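PDB 3RMI: chorismate mutase protein from Bartonella henselae, which catalyses the rearrangement of chorismate to prephenate, the step that commits chorismate to phenylalanine and tyrosine synthesis. Local coordinates for the interface of chains A and B. Residues are numbered along the deposited sequence; one frame, centred on the assembly and turned at random. Chains: chain A/B, Chorismate mutase protein.

The interface of chains A and B. Residues chain A 17, 20-21, 24; chain B 34-35, 38.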
ATOM      1  N   LEU A  17      11.406 -13.236 -10.319  1.00 36.98           N
ATOM      2  CA  LEU A  17      11.213 -12.017  -9.515  1.00 35.33           C
ATOM      3  C   LEU A  17       9.757 -11.582  -9.550  1.00 33.71           C
ATOM      4  O   LEU A  17       9.190 -11.095  -8.574  1.00 33.64           O
ATOM      5  CB  LEU A  17      12.109 -10.878 -10.026  1.00 35.50           C
ATOM      6  CG  LEU A  17      13.612 -11.075  -9.733  1.00 38.96           C
ATOM      7  CD1 LEU A  17      14.446 -10.321 -10.753  1.00 40.32           C
ATOM      8  CD2 LEU A  17      14.072 -10.702  -8.265  1.00 38.57           C
ATOM      9  N   SER A  20       7.573 -13.378  -7.080  1.00 33.65           N
ATOM     10  CA  SER A  20       7.694 -12.882  -5.720  1.00 32.15           C
ATOM     11  C   SER A  20       6.846 -11.639  -5.530  1.00 30.05           C
ATOM     12  O   SER A  20       6.079 -11.533  -4.578  1.00 30.29           O
ATOM     13  CB  SER A  20       9.152 -12.582  -5.407  1.00 32.83           C
ATOM     14  OG  SER A  20       9.861 -13.759  -5.069  1.00 34.00           O
ATOM     15  N   ILE A  21       6.964 -10.720  -6.479  1.00 29.54           N
ATOM     16  CA  ILE A  21       6.179  -9.498  -6.491  1.00 28.71           C
ATOM     17  C   ILE A  21       4.721  -9.841  -6.392  1.00 30.23           C
ATOM     18  O   ILE A  21       3.995  -9.302  -5.568  1.00 30.33           O
ATOM     19  CB  ILE A  21       6.480  -8.696  -7.757  1.00 28.94           C
ATOM     20  CG1 ILE A  21       7.894  -8.108  -7.639  1.00 28.32           C
ATOM     21  CG2 ILE A  21       5.432  -7.587  -7.967  1.00 28.80           C
ATOM     22  CD1 ILE A  21       8.522  -7.858  -8.994  1.00 29.35           C
ATOM     23  N   PHE A  24       3.834 -10.864  -3.014  1.00 34.76           N
ATOM     24  CA  PHE A  24       3.810  -9.737  -2.083  1.00 33.22           C
ATOM     25  C   PHE A  24       2.505  -8.965  -2.235  1.00 33.54           C
ATOM     26  O   PHE A  24       1.902  -8.582  -1.248  1.00 33.19           O
ATOM     27  CB  PHE A  24       4.994  -8.824  -2.293  1.00 32.36           C
ATOM     28  CG  PHE A  24       6.318  -9.457  -1.943  1.00 32.10           C
ATOM     29  CD1 PHE A  24       6.463 -10.200  -0.800  1.00 33.35           C
ATOM     30  CD2 PHE A  24       7.418  -9.292  -2.770  1.00 32.71           C
ATOM     31  CE1 PHE A  24       7.674 -10.770  -0.489  1.00 36.66           C
ATOM     32  CE2 PHE A  24       8.629  -9.838  -2.463  1.00 32.65           C
ATOM     33  CZ  PHE A  24       8.767 -10.585  -1.339  1.00 35.00           C
TER
ATOM     34  N   GLU B  34      10.466  -5.484   0.802  1.00 31.66           N
ATOM     35  CA  GLU B  34      10.901  -6.624  -0.008  1.00 32.71           C
ATOM     36  C   GLU B  34      10.449  -6.499  -1.463  1.00 31.46           C
ATOM     37  O   GLU B  34      11.205  -6.841  -2.365  1.00 32.48           O
ATOM     38  CB  GLU B  34      10.444  -7.955   0.581  1.00 33.59           C
ATOM     39  CG  GLU B  34      11.219  -8.364   1.832  1.00 36.86           C
ATOM     40  CD  GLU B  34      12.733  -8.461   1.606  1.00 39.44           C
ATOM     41  OE1 GLU B  34      13.195  -9.147   0.649  1.00 41.40           O
ATOM     42  OE2 GLU B  34      13.459  -7.839   2.404  1.00 43.98           O
ATOM     43  N   ARG B  35       9.240  -5.997  -1.683  1.00 30.04           N
ATOM     44  CA  ARG B  35       8.709  -5.843  -3.048  1.00 29.58           C
ATOM     45  C   ARG B  35       9.605  -4.924  -3.849  1.00 30.53           C
ATOM     46  O   ARG B  35       9.878  -5.192  -5.032  1.00 30.83           O
ATOM     47  CB  ARG B  35       7.328  -5.223  -3.021  1.00 29.05           C
ATOM     48  CG  ARG B  35       6.535  -5.403  -4.338  1.00 29.07           C
ATOM     49  CD  ARG B  35       5.343  -4.504  -4.333  1.00 26.84           C
ATOM     50  NE  ARG B  35       4.406  -4.738  -5.425  1.00 31.23           N
ATOM     51  CZ  ARG B  35       4.586  -4.321  -6.684  1.00 30.07           C
ATOM     52  NH1 ARG B  35       5.701  -3.706  -7.060  1.00 31.38           N
ATOM     53  NH2 ARG B  35       3.657  -4.546  -7.578  1.00 30.28           N
ATOM     54  N   CYS B  38      12.742  -6.483  -4.992  1.00 33.53           N
ATOM     55  CA  CYS B  38      12.512  -7.241  -6.235  1.00 33.46           C
ATOM     56  C   CYS B  38      12.395  -6.359  -7.431  1.00 32.27           C
ATOM     57  O   CYS B  38      13.048  -6.606  -8.422  1.00 32.63           O
ATOM     58  CB  CYS B  38      11.249  -8.082  -6.173  1.00 33.54           C
ATOM     59  SG  CYS B  38      11.455  -9.486  -5.172  1.00 38.23           S
TER
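With CG opposite the carbonyl carbon (chi1 -67°), the ring of A:Phe24 leans out from its helix towards chain B, and B:Cys38 brings its thiol sulfur up to that ring. Both residues belong to helix 4-48, the long first helix of the all-helical type II chorismate mutase fold, whose dimer is built by pairing these helices around a two-fold axis; the same contact therefore recurs with the chains exchanged. The sulfur SG of B:Cys38 meets the ring edge, in its plane, 3.9 Å from CE2 of A:Phe24. The same sulfur also touches the CB methylene of A:Ser20, alongside the ring, and the CD2 methyl of A:Leu17, one turn earlier, lies more loosely near the carbonyl O of B:Cys38, 4.2 Å away. CB of B:Cys38 packs 3.7 Å from CG1 of A:Ile21, with the CD1 methyl just beyond.

The CD2-CE2-CZ side of the phenylalanine ring lies along the B helix: CZ of A:Phe24 is 3.7 Å from CB of B:Glu34, and CD2 of A:Phe24 is at the same 3.7 Å from the backbone CA of B:Arg35. B:Glu34 thus offers its aliphatic root to the ring, while its chain bends at chi2 and carries the carboxylate away, its plane 69° from that of the ring.

B:Arg35 leaves its helix with CG opposite the backbone N (chi1 -163°) and runs extended as far as NE, reaching A:Ile21. There the branch methyl CG2 of A:Ile21 sits over the centre of one guanidinium face, 3.6 Å from CZ of B:Arg35. This methyl-to-guanidinium touch is a van der Waals one, over the face and not towards the N-H bonds.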